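PDB 4QK0: GH127 beta-L-arabinofuranoside from Geobacillus stearothermophilus, which probably hydrolyses beta-L-arabinofuranosides, removing L-arabinofuranose units from arabinose-containing sugars as a family GH127 glycoside hydrolase. Local coordinates for residues N298-S312 with F319-E333. Numbering follows the deposited sequence.
Sequences NVTKRQMYITGGVGS and FTFDFDLPNDTAYAE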
loop_
_atom_site.group_PDB
_atom_site.type_symbol
_atom_site.label_atom_id
_atom_site.label_comp_id
_atom_site.label_asym_id
_atom_site.label_seq_id
_atom_site.Cartn_x
_atom_site.Cartn_y
_atom_site.Cartn_z
ATOM N N ASN A 298 19.474 -6.941 13.312
ATOM C CA ASN A 298 18.519 -7.026 12.255
ATOM C C ASN A 298 17.448 -5.915 12.395
ATOM O O ASN A 298 17.107 -5.237 11.421
ATOM C CB ASN A 298 17.849 -8.354 12.227
ATOM C CG ASN A 298 16.914 -8.490 11.012
ATOM O OD1 ASN A 298 15.695 -8.626 11.139
ATOM N ND2 ASN A 298 17.515 -8.525 9.823
ATOM N N VAL A 299 16.905 -5.736 13.597
ATOM C CA VAL A 299 15.840 -4.743 13.792
ATOM C C VAL A 299 16.390 -3.342 13.525
ATOM O O VAL A 299 15.809 -2.602 12.749
ATOM C CB VAL A 299 15.251 -4.791 15.207
ATOM C CG1 VAL A 299 14.381 -3.598 15.441
ATOM C CG2 VAL A 299 14.456 -6.035 15.379
ATOM N N THR A 300 17.526 -3.010 14.123
ATOM C CA THR A 300 17.943 -1.639 14.207
ATOM C C THR A 300 18.782 -1.234 13.014
ATOM O O THR A 300 18.938 -0.055 12.783
ATOM C CB THR A 300 18.748 -1.319 15.502
ATOM O OG1 THR A 300 19.969 -2.062 15.527
ATOM C CG2 THR A 300 17.946 -1.639 16.684
ATOM N N LYS A 301 19.364 -2.180 12.308
ATOM C CA LYS A 301 20.096 -1.846 11.114
ATOM C C LYS A 301 19.362 -2.196 9.790
ATOM O O LYS A 301 19.874 -1.920 8.710
ATOM C CB LYS A 301 21.451 -2.510 11.134
ATOM C CG LYS A 301 22.265 -1.880 12.276
ATOM C CD LYS A 301 23.775 -1.711 12.107
ATOM C CE LYS A 301 24.367 -1.053 13.367
ATOM N NZ LYS A 301 24.225 -1.936 14.574
ATOM N N ARG A 302 18.233 -2.882 9.872
ATOM C CA ARG A 302 17.518 -3.243 8.649
ATOM C C ARG A 302 16.056 -3.015 8.687
ATOM O O ARG A 302 15.495 -2.929 7.632
ATOM C CB ARG A 302 17.819 -4.683 8.266
ATOM C CG ARG A 302 19.297 -4.875 8.108
ATOM C CD ARG A 302 19.629 -6.129 7.413
ATOM N NE ARG A 302 21.032 -6.159 7.023
ATOM C CZ ARG A 302 21.531 -7.064 6.184
ATOM N NH1 ARG A 302 20.731 -7.974 5.630
ATOM N NH2 ARG A 302 22.817 -7.039 5.871
ATOM N N GLN A 303 15.425 -2.951 9.861
ATOM C CA GLN A 303 13.952 -2.864 9.919
ATOM C C GLN A 303 13.433 -1.811 10.875
ATOM O O GLN A 303 12.408 -1.986 11.496
ATOM C CB GLN A 303 13.319 -4.192 10.218
ATOM C CG GLN A 303 13.650 -5.259 9.174
ATOM C CD GLN A 303 12.745 -6.467 9.337
ATOM O OE1 GLN A 303 11.550 -6.415 9.055
ATOM N NE2 GLN A 303 13.295 -7.551 9.904
HETATM N N MSE A 304 14.124 -0.693 10.948
HETATM C CA MSE A 304 13.754 0.376 11.813
HETATM C C MSE A 304 13.717 1.677 11.061
HETATM O O MSE A 304 14.618 1.967 10.304
HETATM C CB MSE A 304 14.791 0.519 12.942
HETATM C CG MSE A 304 14.400 1.562 13.932
HETATM SE SE MSE A 304 15.775 1.888 15.346
HETATM C CE MSE A 304 17.144 2.707 14.295
ATOM N N TYR A 305 12.687 2.500 11.335
ATOM C CA TYR A 305 12.558 3.832 10.727
ATOM C C TYR A 305 13.456 4.829 11.421
ATOM O O TYR A 305 13.799 4.677 12.583
ATOM C CB TYR A 305 11.085 4.282 10.812
ATOM C CG TYR A 305 10.131 3.512 9.852
ATOM C CD1 TYR A 305 10.001 3.897 8.533
ATOM C CD2 TYR A 305 9.389 2.456 10.289
ATOM C CE1 TYR A 305 9.157 3.227 7.664
ATOM C CE2 TYR A 305 8.554 1.775 9.426
ATOM C CZ TYR A 305 8.422 2.194 8.095
ATOM O OH TYR A 305 7.597 1.467 7.216
ATOM N N ILE A 306 13.731 5.931 10.765
ATOM C CA ILE A 306 14.627 6.888 11.319
ATOM C C ILE A 306 14.069 7.506 12.630
ATOM O O ILE A 306 14.824 8.005 13.425
ATOM C CB ILE A 306 15.002 7.964 10.297
ATOM C CG1 ILE A 306 16.176 8.801 10.785
ATOM C CG2 ILE A 306 13.793 8.827 9.971
ATOM C CD1 ILE A 306 16.692 9.824 9.796
ATOM N N THR A 307 12.770 7.434 12.814
ATOM C CA THR A 307 12.095 7.906 13.987
ATOM C C THR A 307 12.149 6.928 15.187
ATOM O O THR A 307 11.624 7.238 16.261
ATOM C CB THR A 307 10.603 8.104 13.667
ATOM O OG1 THR A 307 10.079 6.900 13.105
ATOM C CG2 THR A 307 10.429 9.232 12.688
ATOM N N GLY A 308 12.743 5.757 15.004
ATOM C CA GLY A 308 12.651 4.715 16.003
ATOM C C GLY A 308 11.380 3.896 15.864
ATOM O O GLY A 308 11.146 2.982 16.605
ATOM N N GLY A 309 10.595 4.145 14.826
ATOM C CA GLY A 309 9.440 3.306 14.552
ATOM C C GLY A 309 9.816 1.939 14.056
ATOM O O GLY A 309 10.814 1.778 13.367
ATOM N N VAL A 310 8.986 0.958 14.362
ATOM C CA VAL A 310 9.156 -0.366 13.820
ATOM C C VAL A 310 7.798 -0.927 13.465
ATOM O O VAL A 310 6.791 -0.664 14.135
ATOM C CB VAL A 310 9.843 -1.336 14.804
ATOM C CG1 VAL A 310 11.313 -1.012 14.965
ATOM C CG2 VAL A 310 9.230 -1.189 16.159
ATOM N N GLY A 311 7.760 -1.712 12.391
ATOM C CA GLY A 311 6.507 -2.245 11.873
ATOM C C GLY A 311 6.194 -1.528 10.566
ATOM O O GLY A 311 5.849 -0.365 10.575
ATOM N N SER A 312 6.342 -2.230 9.460
ATOM C CA SER A 312 6.231 -1.627 8.135
ATOM C C SER A 312 4.965 -2.059 7.390
ATOM O O SER A 312 4.781 -1.659 6.280
ATOM C CB SER A 312 7.465 -2.020 7.303
ATOM O OG SER A 312 7.514 -3.437 7.191
ATOM N N PHE A 319 6.565 -6.502 11.228
ATOM C CA PHE A 319 7.733 -6.505 10.414
ATOM C C PHE A 319 7.417 -7.138 9.073
ATOM O O PHE A 319 6.590 -8.057 8.948
ATOM C CB PHE A 319 8.825 -7.307 11.078
ATOM C CG PHE A 319 9.405 -6.649 12.320
ATOM C CD1 PHE A 319 10.230 -5.568 12.219
ATOM C CD2 PHE A 319 9.076 -7.113 13.583
ATOM C CE1 PHE A 319 10.767 -4.963 13.349
ATOM C CE2 PHE A 319 9.600 -6.499 14.733
ATOM C CZ PHE A 319 10.439 -5.423 14.625
ATOM N N THR A 320 8.107 -6.651 8.053
ATOM C CA THR A 320 8.157 -7.338 6.773
ATOM C C THR A 320 9.540 -7.960 6.613
ATOM O O THR A 320 9.718 -9.148 6.882
ATOM C CB THR A 320 7.805 -6.406 5.607
ATOM O OG1 THR A 320 8.620 -5.221 5.627
ATOM C CG2 THR A 320 6.357 -6.012 5.753
ATOM N N PHE A 321 10.485 -7.222 6.036
ATOM C CA PHE A 321 11.796 -7.798 5.760
ATOM C C PHE A 321 12.803 -6.697 5.620
ATOM O O PHE A 321 12.463 -5.488 5.517
ATOM C CB PHE A 321 11.737 -8.740 4.508
ATOM C CG PHE A 321 11.286 -8.045 3.253
ATOM C CD1 PHE A 321 12.219 -7.382 2.436
ATOM C CD2 PHE A 321 9.944 -7.953 2.936
ATOM C CE1 PHE A 321 11.816 -6.665 1.310
ATOM C CE2 PHE A 321 9.529 -7.247 1.791
ATOM C CZ PHE A 321 10.487 -6.613 0.988
ATOM N N ASP A 322 14.059 -7.090 5.510
ATOM C CA ASP A 322 15.142 -6.109 5.451
ATOM C C ASP A 322 14.957 -4.990 4.436
ATOM O O ASP A 322 14.702 -5.223 3.262
ATOM C CB ASP A 322 16.445 -6.819 5.147
ATOM C CG ASP A 322 16.864 -7.798 6.280
ATOM O OD1 ASP A 322 16.127 -7.953 7.297
ATOM O OD2 ASP A 322 17.923 -8.429 6.112
ATOM N N PHE A 323 15.138 -3.773 4.924
ATOM C CA PHE A 323 15.191 -2.586 4.133
ATOM C C PHE A 323 13.826 -2.137 3.522
ATOM O O PHE A 323 13.822 -1.186 2.755
ATOM C CB PHE A 323 16.234 -2.707 3.033
ATOM C CG PHE A 323 17.621 -3.031 3.511
ATOM C CD1 PHE A 323 18.334 -2.143 4.308
ATOM C CD2 PHE A 323 18.252 -4.192 3.080
ATOM C CE1 PHE A 323 19.646 -2.413 4.664
ATOM C CE2 PHE A 323 19.577 -4.473 3.440
ATOM C CZ PHE A 323 20.259 -3.587 4.255
ATOM N N ASP A 324 12.721 -2.815 3.855
ATOM C CA ASP A 324 11.363 -2.456 3.416
ATOM C C ASP A 324 10.739 -1.491 4.405
ATOM O O ASP A 324 10.115 -1.874 5.387
ATOM C CB ASP A 324 10.486 -3.712 3.247
ATOM C CG ASP A 324 9.040 -3.383 2.805
ATOM O OD1 ASP A 324 8.865 -2.490 1.988
ATOM O OD2 ASP A 324 8.084 -4.016 3.274
ATOM N N LEU A 325 10.958 -0.228 4.155
ATOM C CA LEU A 325 10.590 0.821 5.108
ATOM C C LEU A 325 9.861 1.983 4.443
ATOM O O LEU A 325 10.362 3.117 4.393
ATOM C CB LEU A 325 11.874 1.342 5.747
ATOM C CG LEU A 325 12.535 0.302 6.650
ATOM C CD1 LEU A 325 13.940 0.744 6.966
ATOM C CD2 LEU A 325 11.752 0.069 7.941
ATOM N N PRO A 326 8.678 1.697 3.907
ATOM C CA PRO A 326 7.884 2.689 3.172
ATOM C C PRO A 326 7.359 3.713 4.154
ATOM O O PRO A 326 6.973 3.365 5.261
ATOM C CB PRO A 326 6.765 1.879 2.564
ATOM C CG PRO A 326 6.591 0.726 3.536
ATOM C CD PRO A 326 8.024 0.396 3.932
ATOM N N ASN A 327 7.344 4.970 3.735
ATOM C CA ASN A 327 7.002 6.066 4.623
ATOM C C ASN A 327 5.496 6.351 4.756
ATOM O O ASN A 327 5.030 6.827 5.809
ATOM C CB ASN A 327 7.759 7.301 4.170
ATOM C CG ASN A 327 9.272 7.136 4.343
ATOM O OD1 ASN A 327 9.724 6.784 5.421
ATOM N ND2 ASN A 327 10.062 7.371 3.286
ATOM N N ASP A 328 4.766 6.062 3.698
ATOM C CA ASP A 328 3.364 6.468 3.564
ATOM C C ASP A 328 2.484 5.362 4.044
ATOM O O ASP A 328 1.388 5.627 4.562
ATOM C CB ASP A 328 3.019 6.884 2.109
ATOM C CG ASP A 328 3.405 5.818 1.065
ATOM O OD1 ASP A 328 4.165 4.875 1.360
ATOM O OD2 ASP A 328 2.965 5.956 -0.101
ATOM N N THR A 329 2.949 4.120 3.954
ATOM C CA THR A 329 2.218 2.981 4.431
ATOM C C THR A 329 2.790 2.346 5.745
ATOM O O THR A 329 2.303 1.298 6.196
ATOM C CB THR A 329 2.200 1.899 3.373
ATOM O OG1 THR A 329 3.543 1.634 2.942
ATOM C CG2 THR A 329 1.375 2.340 2.203
ATOM N N ALA A 330 3.755 3.004 6.364
ATOM C CA ALA A 330 4.337 2.585 7.646
ATOM C C ALA A 330 3.281 2.271 8.648
ATOM O O ALA A 330 2.210 2.893 8.637
ATOM C CB ALA A 330 5.187 3.686 8.176
ATOM N N TYR A 331 3.566 1.357 9.574
ATOM C CA TYR A 331 2.679 1.209 10.718
ATOM C C TYR A 331 3.297 1.908 11.927
ATOM O O TYR A 331 2.708 2.849 12.477
ATOM C CB TYR A 331 2.371 -0.228 10.960
ATOM C CG TYR A 331 1.070 -0.405 11.685
ATOM C CD1 TYR A 331 -0.155 -0.274 11.037
ATOM C CD2 TYR A 331 1.052 -0.729 13.022
ATOM C CE1 TYR A 331 -1.359 -0.446 11.726
ATOM C CE2 TYR A 331 -0.125 -0.916 13.704
ATOM C CZ TYR A 331 -1.329 -0.760 13.065
ATOM O OH TYR A 331 -2.502 -0.999 13.772
ATOM N N ALA A 332 4.485 1.486 12.351
ATOM C CA ALA A 332 5.253 2.230 13.392
ATOM C C ALA A 332 4.381 2.610 14.600
ATOM O O ALA A 332 4.285 3.757 14.997
ATOM C CB ALA A 332 5.904 3.433 12.811
ATOM N N GLU A 333 3.694 1.611 15.101
ATOM C CA GLU A 333 2.773 1.735 16.235
ATOM C C GLU A 333 3.492 2.335 17.447
ATOM O O GLU A 333 4.665 2.024 17.723
ATOM C CB GLU A 333 2.283 0.352 16.572
ATOM C CG GLU A 333 1.195 0.237 17.565
ATOM C CD GLU A 333 0.781 -1.222 17.836
ATOM O OE1 GLU A 333 0.114 -1.363 18.849
ATOM O OE2 GLU A 333 1.041 -2.201 17.083
HETATM O O HOH W 1 9.988 -4.585 8.767
HETATM O O HOH W 2 6.907 1.958 16.374
HETATM O O HOH W 3 4.212 -1.429 14.645
#
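L325 CD2 sits over the centre of the Y305 ring, 3.9 Å from the centroid, in a CH-pi contact. Both belong to loops of the GH127 catalytic domain, an (alpha/alpha)6 barrel of the six-hairpin clan. Residues 298-312 run from the last part of helix 286-302 into a loop; residues 319-333 lead into helix 334-350. Y305 OH donates to P326 O at 2.8 Å, and A330 CB packs against CZ. CG is anti to the carbonyl carbon (chi1 -72°), which carries the hydroxyl to P326 O. An alanine here would probably leave P326 O without this donor and open a gap beside L325 and A330. D322 holds two side chains of the other segment. OD1 accepts from N298 ND2 at 2.9 Å on its syn side, and OD2 forms a salt bridge with R302 NH1 on its anti side, both donors about 30° out of the carboxylate plane. The guanidinium and carboxylate planes stand 90° apart, and F323 CZ lies over a guanidinium face. N298 OD1 in turn accepts from Q303 NE2, and both atoms also bond to the backbone of A262. The F319 ring packs on V299 and V310. D324 also forms a salt bridge with R394 of the second subunit. Before helix 334-350, G311 O accepts from both Y331 N (3.0 Å) and A332 N (2.9 Å).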